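Local coordinates for protein catechol 1,2-dioxygenase (Acinetobacter sp., PDB 1DMH) that uses one ferric ion per subunit to cleave catechol with dioxygen into cis,cis-muconate, working as a homodimer in aromatic compound breakdown, at residues 97-101 and 288-293; 148-154 and 180-186; 190-194 and 277-281. All coordinates share one frame; numbering follows the deposited sequence.

Contact 1 of 3, residues 97-101 and 288-293; sequences IENAT and FDLKLT
Ile97 meets Thr293 methyl to methyl, CG2 to CG2 at 4.0 Å, the two side chains crossing at about a right angle. Asn99 comes at the same methyl from another direction, with OD1 3.7 Å from Thr293 CG2, while its ND2 is held by Asp92. Thr293 OG1, meanwhile, is hydrogen-bonded to Arg235. At Ala100 the contact becomes tight: CB lies over the aliphatic chain of Lys291, only 3.3 Å from CD, and the lysine runs on to give its NZ to the carbonyl of Asp142. Thr101 carries the polar part. Its OG1 sits beside its own backbone N (chi1 -65°) and accepts the N-H of Lys291 at 2.9 Å in a nearly straight bond of 170°. A water bonded to Thr101 OG1 also donates to Asp289 O, and a second water donates to both Thr101 O and Lys291 O. The methyl CG2 of Thr101 reaches the Phe288 ring obliquely, 4.2 Å from CZ. A threonine hydroxyl and two waters thus join the irregular connection after helix 80-94 to the end of strand 283-291, on the surface of the beta-sheet domain typical of intradiol dioxygenases.

Contact 2 of 3, residues 148-154 and 180-186; sequences LPNAKVE and RSIITDE
Thr184 OG1 bridges the two ends of the tight turn from Leu148 to Ala151. It donates to Leu148 O at 2.6 Å, in the plane of that carbonyl and on a lone pair, and accepts the N-H of Ala151 at 2.7 Å, a bond bent to 147°. The torsion behind this is a chi1 of 55°, which sets OG1 between the backbone N and carbonyl carbon and turns CG2 toward Val153 CG2. The turn is type II, with Asn150 at positive phi in its third position. Asn150 N goes to Thr184 O at 3.0 Å, the donor standing well above the carbonyl plane, and Thr184 N returns a bond to Ala151 O.

Beyond the turn the segments pair as antiparallel strands, 152-154 with 180-183, inside a mixed sheet: strand 220-230 flanks 152-157 on its other side, and strand 116-118 flanks 179-183 on its other side; this is part of the beta-sheet core of the intradiol dioxygenases. Val153 and Ile182 form the hydrogen-bonded pair, N to O both ways at 2.7 Å. Lys152 with Ile183 and Glu154 with Ser181 are non-hydrogen-bonded pairs, where CA-H groups lean on carbonyls instead: Ile183 CA is 3.3 Å from Ala151 O.

On the face bearing Lys152, Glu154, Ser181 and Ile183, a water donates to Glu154 OE1 at 2.8 Å, is hydrogen-bonded to Ser181 OG, and makes a weak bond to Arg180 O. Glu154 OE1 is also bonded to Tyr110 OH, giving that oxygen two partners. Ile183 CG2 packs against Asn150 CA, while its CD1 lies against CB and CG of Lys152, whose extended chain passes Ser181 OG with CE and ends with NZ in a weak, long ion pair with Glu116 OE1.

Contact 3 of 3, residues 190-194 and 277-281; sequences YRVRT and NDVEG
Arg193 and Glu280 meet end-on, guanidinium to carboxylate, with their planes only 13° apart. NH2 holds Glu280 OE1 at 2.7 Å and NH1 holds Glu280 OE2 at 3.2 Å, each oxygen using its syn lone pair, so this is a two-nitrogen salt bridge that fixes the rotation of both flat groups. Arg193 reaches it with a straight chain: CG lies anti to the backbone N (chi1 167°) and the extension persists to NE. Glu280 comes the other way, its chain bent at chi2 so that the carboxylate turns back to the arginine. A methyl of Val279, CG1, lies over one face of the guanidinium, 4.2 Å from NH1. At the edge, in plane, a water accepts from Arg193 NH1 and donates to Asp278 O at 2.9 Å, extending the grip to the backbone.

That backbone lies just beyond the end of helix 271-276. Asp278, at positive phi, is the C' residue of a Schellman motif, with Val279 N bonded to Ile274 O and Asp278 N to Lys275 O; the chain is thereby turned out of the helix just where the arginines from strand 189-195 arrive.

Two residues back along the strand, Arg191 takes hold of Asn277. The side chains cross at about a right angle, yet guanidinium and amide lie nearly coplanar, 7° apart. NH2 donates to Asn277 OD1 at 3.0 Å, in the carbonyl plane and on a lone pair, while the amide ND2 is bonded to Ala273 O within the helix. Nearby, Arg122 brings a like charge close to Arg193 NH2, which Glu280 would probably help to offset.

From the N terminus, the chain leaves helix 80-94 and enters contact 1 at 97-101, whose partner, 288-293, comes only after most of the catalytic beta domain has been built. Contacts 2 and 3 both lie within that long loop and follow one another without crossing. Contact 2 closes a short loop between neighbouring strands 152-157 and 179-183; contact 3 opens on the next strand, 189-195, and closes at the loop after helix 271-276. The three also touch: Leu292 packs on Leu148, Ile182 packs on Tyr190, and Tyr190 OH probably hydrogen-bonds to Phe288 O. Together they tie the helix-to-sheet connection, adjacent strands and a peripheral helix end to one sheet.

Contact 1 of 3, residues 97-101 and 288-293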
loop_
_atom_site.group_PDB
_atom_site.type_symbol
_atom_site.label_atom_id
_atom_site.label_comp_id
_atom_site.label_asym_id
_atom_site.label_seq_id
_atom_site.Cartn_x
_atom_site.Cartn_y
_atom_site.Cartn_z
ATOM N N ILE A 97 -4.752 -26.369 -24.539
ATOM C CA ILE A 97 -6.141 -26.050 -24.203
ATOM C C ILE A 97 -6.575 -24.859 -25.034
ATOM O O ILE A 97 -6.112 -23.738 -24.821
ATOM C CB ILE A 97 -6.304 -25.672 -22.708
ATOM C CG1 ILE A 97 -5.899 -26.842 -21.820
ATOM C CG2 ILE A 97 -7.733 -25.265 -22.429
ATOM C CD1 ILE A 97 -5.953 -26.530 -20.351
ATOM N N GLU A 98 -7.462 -25.101 -25.987
ATOM C CA GLU A 98 -7.958 -24.027 -26.837
ATOM C C GLU A 98 -9.129 -23.389 -26.070
ATOM O O GLU A 98 -10.159 -24.044 -25.872
ATOM C CB GLU A 98 -8.406 -24.637 -28.175
ATOM C CG GLU A 98 -8.732 -23.662 -29.300
ATOM C CD GLU A 98 -10.104 -23.029 -29.162
ATOM O OE1 GLU A 98 -10.331 -22.298 -28.176
ATOM O OE2 GLU A 98 -10.963 -23.267 -30.047
ATOM N N ASN A 99 -8.964 -22.139 -25.607
ATOM C CA ASN A 99 -10.026 -21.421 -24.865
ATOM C C ASN A 99 -11.053 -20.774 -25.812
ATOM O O ASN A 99 -10.832 -19.647 -26.295
ATOM C CB ASN A 99 -9.433 -20.306 -23.973
ATOM C CG ASN A 99 -8.615 -20.842 -22.806
ATOM O OD1 ASN A 99 -9.122 -21.569 -21.957
ATOM N ND2 ASN A 99 -7.343 -20.473 -22.759
ATOM N N ALA A 100 -12.170 -21.468 -26.058
ATOM C CA ALA A 100 -13.201 -20.956 -26.950
ATOM C C ALA A 100 -13.656 -19.567 -26.503
ATOM O O ALA A 100 -13.587 -18.620 -27.281
ATOM C CB ALA A 100 -14.378 -21.914 -27.000
ATOM N N THR A 101 -14.136 -19.435 -25.271
ATOM C CA THR A 101 -14.542 -18.118 -24.784
ATOM C C THR A 101 -13.345 -17.613 -23.982
ATOM O O THR A 101 -12.992 -18.204 -22.975
ATOM C CB THR A 101 -15.779 -18.192 -23.866
ATOM O OG1 THR A 101 -16.910 -18.652 -24.617
ATOM C CG2 THR A 101 -16.084 -16.827 -23.284
ATOM N N PHE A 288 -25.246 -13.807 -25.987
ATOM C CA PHE A 288 -23.841 -14.138 -25.778
ATOM C C PHE A 288 -23.751 -15.561 -25.270
ATOM O O PHE A 288 -24.259 -15.871 -24.194
ATOM C CB PHE A 288 -23.170 -13.197 -24.770
ATOM C CG PHE A 288 -21.682 -13.416 -24.652
ATOM C CD1 PHE A 288 -20.853 -13.253 -25.765
ATOM C CD2 PHE A 288 -21.110 -13.838 -23.457
ATOM C CE1 PHE A 288 -19.475 -13.512 -25.692
ATOM C CE2 PHE A 288 -19.738 -14.096 -23.380
ATOM C CZ PHE A 288 -18.927 -13.930 -24.510
ATOM N N ASP A 289 -23.145 -16.431 -26.077
ATOM C CA ASP A 289 -22.964 -17.838 -25.706
ATOM C C ASP A 289 -21.569 -17.992 -25.147
ATOM O O ASP A 289 -20.636 -17.295 -25.575
ATOM C CB ASP A 289 -23.058 -18.786 -26.906
ATOM C CG ASP A 289 -24.370 -18.696 -27.630
ATOM O OD1 ASP A 289 -25.401 -18.393 -26.999
ATOM O OD2 ASP A 289 -24.365 -18.970 -28.835
ATOM N N LEU A 290 -21.427 -18.916 -24.204
ATOM C CA LEU A 290 -20.130 -19.186 -23.598
ATOM C C LEU A 290 -19.811 -20.660 -23.731
ATOM O O LEU A 290 -20.686 -21.503 -23.558
ATOM C CB LEU A 290 -20.122 -18.800 -22.118
ATOM C CG LEU A 290 -20.370 -17.310 -21.888
ATOM C CD1 LEU A 290 -21.868 -17.117 -21.802
ATOM C CD2 LEU A 290 -19.694 -16.804 -20.605
ATOM N N LYS A 291 -18.555 -20.961 -24.051
ATOM C CA LYS A 291 -18.104 -22.345 -24.194
ATOM C C LYS A 291 -17.040 -22.583 -23.128
ATOM O O LYS A 291 -16.088 -21.796 -22.990
ATOM C CB LYS A 291 -17.529 -22.597 -25.594
ATOM C CG LYS A 291 -17.131 -24.067 -25.838
ATOM C CD LYS A 291 -16.657 -24.267 -27.287
ATOM C CE LYS A 291 -16.060 -25.654 -27.542
ATOM N NZ LYS A 291 -17.062 -26.724 -27.360
ATOM N N LEU A 292 -17.221 -23.666 -22.378
ATOM C CA LEU A 292 -16.326 -24.019 -21.276
ATOM C C LEU A 292 -15.202 -25.016 -21.620
ATOM O O LEU A 292 -15.255 -25.716 -22.631
ATOM C CB LEU A 292 -17.160 -24.577 -20.117
ATOM C CG LEU A 292 -18.286 -23.735 -19.512
ATOM C CD1 LEU A 292 -18.860 -24.499 -18.340
ATOM C CD2 LEU A 292 -17.770 -22.377 -19.039
ATOM N N THR A 293 -14.176 -25.056 -20.776
ATOM C CA THR A 293 -13.074 -25.985 -20.973
ATOM C C THR A 293 -13.114 -27.034 -19.851
ATOM O O THR A 293 -13.608 -26.782 -18.740
ATOM C CB THR A 293 -11.705 -25.262 -20.973
ATOM O OG1 THR A 293 -11.536 -24.563 -19.739
ATOM C CG2 THR A 293 -11.626 -24.254 -22.105
HETATM O O HOH W 1 -13.616 -20.804 -22.580
HETATM O O HOH W 2 -18.234 -16.918 -26.206
#

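Contact 2 of 3, residues 148-154 and 180-186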
loop_
_atom_site.group_PDB
_atom_site.type_symbol
_atom_site.label_atom_id
_atom_site.label_comp_id
_atom_site.label_asym_id
_atom_site.label_seq_id
_atom_site.Cartn_x
_atom_site.Cartn_y
_atom_site.Cartn_z
ATOM N N LEU A 148 -25.122 -27.113 -22.314
ATOM C CA LEU A 148 -24.935 -27.625 -20.971
ATOM C C LEU A 148 -25.974 -27.199 -19.941
ATOM O O LEU A 148 -25.929 -26.077 -19.428
ATOM C CB LEU A 148 -23.559 -27.181 -20.456
ATOM C CG LEU A 148 -22.522 -28.076 -19.763
ATOM C CD1 LEU A 148 -21.593 -27.163 -18.944
ATOM C CD2 LEU A 148 -23.166 -29.084 -18.851
ATOM N N PRO A 149 -26.969 -28.053 -19.667
ATOM C CA PRO A 149 -27.954 -27.662 -18.649
ATOM C C PRO A 149 -27.297 -27.739 -17.276
ATOM O O PRO A 149 -26.294 -28.419 -17.098
ATOM C CB PRO A 149 -29.062 -28.712 -18.820
ATOM C CG PRO A 149 -28.289 -29.911 -19.254
ATOM C CD PRO A 149 -27.378 -29.305 -20.323
ATOM N N ASN A 150 -27.851 -27.028 -16.312
ATOM C CA ASN A 150 -27.321 -27.038 -14.962
ATOM C C ASN A 150 -26.003 -26.323 -14.704
ATOM O O ASN A 150 -25.434 -26.457 -13.617
ATOM C CB ASN A 150 -27.244 -28.474 -14.467
ATOM C CG ASN A 150 -28.623 -29.130 -14.403
ATOM O OD1 ASN A 150 -28.733 -30.351 -14.303
ATOM N ND2 ASN A 150 -29.685 -28.311 -14.455
ATOM N N ALA A 151 -25.516 -25.565 -15.683
ATOM C CA ALA A 151 -24.293 -24.791 -15.493
ATOM C C ALA A 151 -24.724 -23.581 -14.665
ATOM O O ALA A 151 -25.871 -23.133 -14.764
ATOM C CB ALA A 151 -23.735 -24.345 -16.853
ATOM N N LYS A 152 -23.845 -23.047 -13.826
ATOM C CA LYS A 152 -24.234 -21.875 -13.033
ATOM C C LYS A 152 -23.603 -20.630 -13.645
ATOM O O LYS A 152 -22.374 -20.503 -13.694
ATOM C CB LYS A 152 -23.760 -22.010 -11.603
ATOM C CG LYS A 152 -24.138 -20.874 -10.661
ATOM C CD LYS A 152 -23.629 -21.280 -9.296
ATOM C CE LYS A 152 -24.063 -20.373 -8.188
ATOM N NZ LYS A 152 -23.815 -21.039 -6.865
ATOM N N VAL A 153 -24.457 -19.733 -14.120
ATOM C CA VAL A 153 -24.014 -18.503 -14.753
ATOM C C VAL A 153 -24.208 -17.364 -13.756
ATOM O O VAL A 153 -25.339 -17.096 -13.342
ATOM C CB VAL A 153 -24.853 -18.198 -16.023
ATOM C CG1 VAL A 153 -24.338 -16.928 -16.703
ATOM C CG2 VAL A 153 -24.802 -19.386 -16.998
ATOM N N GLU A 154 -23.118 -16.716 -13.352
ATOM C CA GLU A 154 -23.216 -15.590 -12.435
ATOM C C GLU A 154 -22.935 -14.292 -13.185
ATOM O O GLU A 154 -21.903 -14.157 -13.822
ATOM C CB GLU A 154 -22.230 -15.742 -11.292
ATOM C CG GLU A 154 -22.466 -17.005 -10.517
ATOM C CD GLU A 154 -21.537 -17.126 -9.333
ATOM O OE1 GLU A 154 -21.623 -16.288 -8.413
ATOM O OE2 GLU A 154 -20.720 -18.062 -9.334
ATOM N N ARG A 180 -27.139 -11.703 -10.147
ATOM C CA ARG A 180 -27.919 -12.938 -10.055
ATOM C C ARG A 180 -27.110 -14.164 -10.457
ATOM O O ARG A 180 -26.091 -14.056 -11.154
ATOM C CB ARG A 180 -29.142 -12.883 -10.980
ATOM C CG ARG A 180 -30.246 -11.905 -10.612
ATOM C CD ARG A 180 -30.954 -12.269 -9.307
ATOM N NE ARG A 180 -32.055 -11.346 -9.065
ATOM C CZ ARG A 180 -31.940 -10.126 -8.547
ATOM N NH1 ARG A 180 -30.764 -9.666 -8.134
ATOM N NH2 ARG A 180 -33.029 -9.376 -8.386
ATOM N N SER A 181 -27.574 -15.334 -10.015
ATOM C CA SER A 181 -26.972 -16.603 -10.407
ATOM C C SER A 181 -28.074 -17.304 -11.164
ATOM O O SER A 181 -29.204 -17.371 -10.688
ATOM C CB SER A 181 -26.590 -17.457 -9.202
ATOM O OG SER A 181 -25.505 -16.878 -8.523
ATOM N N ILE A 182 -27.763 -17.801 -12.346
ATOM C CA ILE A 182 -28.755 -18.503 -13.136
ATOM C C ILE A 182 -28.281 -19.891 -13.490
ATOM O O ILE A 182 -27.175 -20.078 -13.980
ATOM C CB ILE A 182 -29.102 -17.720 -14.406
ATOM C CG1 ILE A 182 -29.676 -16.381 -13.970
ATOM C CG2 ILE A 182 -30.107 -18.501 -15.288
ATOM C CD1 ILE A 182 -30.171 -15.616 -15.056
ATOM N N ILE A 183 -29.115 -20.874 -13.191
ATOM C CA ILE A 183 -28.792 -22.262 -13.499
ATOM C C ILE A 183 -29.349 -22.465 -14.880
ATOM O O ILE A 183 -30.540 -22.206 -15.103
ATOM C CB ILE A 183 -29.520 -23.239 -12.560
ATOM C CG1 ILE A 183 -29.197 -22.889 -11.108
ATOM C CG2 ILE A 183 -29.184 -24.675 -12.951
ATOM C CD1 ILE A 183 -27.704 -22.819 -10.800
ATOM N N THR A 184 -28.513 -22.908 -15.809
ATOM C CA THR A 184 -29.003 -23.116 -17.157
ATOM C C THR A 184 -30.118 -24.179 -17.177
ATOM O O THR A 184 -30.134 -25.112 -16.369
ATOM C CB THR A 184 -27.854 -23.480 -18.128
ATOM O OG1 THR A 184 -27.141 -24.619 -17.641
ATOM C CG2 THR A 184 -26.879 -22.298 -18.252
ATOM N N ASP A 185 -31.065 -23.995 -18.090
ATOM C CA ASP A 185 -32.207 -24.897 -18.235
ATOM C C ASP A 185 -31.876 -26.112 -19.116
ATOM O O ASP A 185 -30.721 -26.299 -19.524
ATOM C CB ASP A 185 -33.382 -24.111 -18.825
ATOM C CG ASP A 185 -33.099 -23.601 -20.231
ATOM O OD1 ASP A 185 -32.202 -24.148 -20.911
ATOM O OD2 ASP A 185 -33.792 -22.659 -20.671
ATOM N N GLU A 186 -32.911 -26.908 -19.414
ATOM C CA GLU A 186 -32.827 -28.142 -20.227
ATOM C C GLU A 186 -32.109 -27.994 -21.551
ATOM O O GLU A 186 -31.676 -28.976 -22.143
ATOM C CB GLU A 186 -34.228 -28.685 -20.535
ATOM C CG GLU A 186 -35.146 -28.786 -19.344
ATOM C CD GLU A 186 -35.515 -27.415 -18.786
ATOM O OE1 GLU A 186 -36.140 -26.627 -19.539
ATOM O OE2 GLU A 186 -35.177 -27.127 -17.604
HETATM O O HOH W 3 -23.908 -14.737 -8.574
#

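Contact 3 of 3, residues 190-194 and 277-281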
loop_
_atom_site.group_PDB
_atom_site.type_symbol
_atom_site.label_atom_id
_atom_site.label_comp_id
_atom_site.label_asym_id
_atom_site.label_seq_id
_atom_site.Cartn_x
_atom_site.Cartn_y
_atom_site.Cartn_z
ATOM N N TYR A 190 -29.644 -19.488 -20.620
ATOM C CA TYR A 190 -29.850 -18.561 -19.507
ATOM C C TYR A 190 -30.471 -17.335 -20.157
ATOM O O TYR A 190 -30.224 -17.042 -21.331
ATOM C CB TYR A 190 -28.519 -18.199 -18.825
ATOM C CG TYR A 190 -27.598 -17.311 -19.654
ATOM C CD1 TYR A 190 -26.731 -17.858 -20.604
ATOM C CD2 TYR A 190 -27.630 -15.928 -19.520
ATOM C CE1 TYR A 190 -25.920 -17.048 -21.407
ATOM C CE2 TYR A 190 -26.824 -15.108 -20.316
ATOM C CZ TYR A 190 -25.971 -15.673 -21.257
ATOM O OH TYR A 190 -25.184 -14.865 -22.054
ATOM N N ARG A 191 -31.310 -16.637 -19.424
ATOM C CA ARG A 191 -31.922 -15.460 -19.975
ATOM C C ARG A 191 -32.195 -14.529 -18.824
ATOM O O ARG A 191 -32.699 -14.953 -17.780
ATOM C CB ARG A 191 -33.219 -15.836 -20.676
ATOM C CG ARG A 191 -33.971 -14.662 -21.263
ATOM C CD ARG A 191 -35.252 -15.152 -21.909
ATOM N NE ARG A 191 -36.187 -14.064 -22.205
ATOM C CZ ARG A 191 -36.280 -13.436 -23.379
ATOM N NH1 ARG A 191 -35.502 -13.812 -24.400
ATOM N NH2 ARG A 191 -37.176 -12.447 -23.535
ATOM N N VAL A 192 -31.821 -13.266 -18.972
ATOM C CA VAL A 192 -32.100 -12.333 -17.903
ATOM C C VAL A 192 -32.663 -11.066 -18.447
ATOM O O VAL A 192 -32.426 -10.716 -19.602
ATOM C CB VAL A 192 -30.847 -11.949 -17.082
ATOM C CG1 VAL A 192 -30.319 -13.136 -16.413
ATOM C CG2 VAL A 192 -29.784 -11.338 -17.978
ATOM N N ARG A 193 -33.448 -10.403 -17.614
ATOM C CA ARG A 193 -33.976 -9.103 -17.961
ATOM C C ARG A 193 -33.262 -8.148 -16.974
ATOM O O ARG A 193 -33.284 -8.367 -15.756
ATOM C CB ARG A 193 -35.495 -9.039 -17.771
ATOM C CG ARG A 193 -35.983 -7.604 -17.817
ATOM C CD ARG A 193 -37.491 -7.449 -17.738
ATOM N NE ARG A 193 -37.776 -6.031 -17.569
ATOM C CZ ARG A 193 -38.982 -5.486 -17.642
ATOM N NH1 ARG A 193 -40.027 -6.245 -17.884
ATOM N NH2 ARG A 193 -39.129 -4.177 -17.485
ATOM N N THR A 194 -32.600 -7.117 -17.496
ATOM C CA THR A 194 -31.914 -6.170 -16.633
ATOM C C THR A 194 -31.895 -4.815 -17.367
ATOM O O THR A 194 -32.824 -4.529 -18.133
ATOM C CB THR A 194 -30.490 -6.671 -16.317
ATOM O OG1 THR A 194 -29.893 -5.808 -15.350
ATOM C CG2 THR A 194 -29.634 -6.726 -17.567
ATOM N N ASN A 277 -41.503 -10.334 -26.155
ATOM C CA ASN A 277 -40.589 -10.464 -25.013
ATOM C C ASN A 277 -41.257 -9.911 -23.768
ATOM O O ASN A 277 -40.639 -9.779 -22.720
ATOM C CB ASN A 277 -39.307 -9.677 -25.296
ATOM C CG ASN A 277 -38.492 -10.284 -26.418
ATOM O OD1 ASN A 277 -37.773 -11.257 -26.206
ATOM N ND2 ASN A 277 -38.625 -9.734 -27.626
ATOM N N ASP A 278 -42.539 -9.608 -23.913
ATOM C CA ASP A 278 -43.362 -9.034 -22.863
ATOM C C ASP A 278 -42.674 -8.001 -21.976
ATOM O O ASP A 278 -42.496 -8.191 -20.781
ATOM C CB ASP A 278 -44.049 -10.136 -22.023
ATOM C CG ASP A 278 -43.095 -11.238 -21.581
ATOM O OD1 ASP A 278 -42.475 -11.883 -22.460
ATOM O OD2 ASP A 278 -42.978 -11.477 -20.350
ATOM N N VAL A 279 -42.284 -6.894 -22.591
ATOM C CA VAL A 279 -41.690 -5.788 -21.864
ATOM C C VAL A 279 -42.674 -4.644 -22.059
ATOM O O VAL A 279 -43.666 -4.797 -22.776
ATOM C CB VAL A 279 -40.269 -5.416 -22.386
ATOM C CG1 VAL A 279 -39.291 -6.524 -22.036
ATOM C CG2 VAL A 279 -40.293 -5.183 -23.884
ATOM N N GLU A 280 -42.401 -3.502 -21.442
ATOM C CA GLU A 280 -43.316 -2.361 -21.499
ATOM C C GLU A 280 -42.983 -1.256 -22.493
ATOM O O GLU A 280 -43.629 -0.207 -22.487
ATOM C CB GLU A 280 -43.431 -1.738 -20.097
ATOM C CG GLU A 280 -43.765 -2.736 -18.946
ATOM C CD GLU A 280 -42.607 -3.715 -18.599
ATOM O OE1 GLU A 280 -41.476 -3.224 -18.333
ATOM O OE2 GLU A 280 -42.839 -4.959 -18.575
ATOM N N GLY A 281 -41.979 -1.471 -23.337
ATOM C CA GLY A 281 -41.601 -0.451 -24.299
ATOM C C GLY A 281 -40.331 -0.861 -25.006
ATOM O O GLY A 281 -39.908 -1.989 -24.845
HETATM O O HOH W 4 -40.358 -8.547 -18.806
#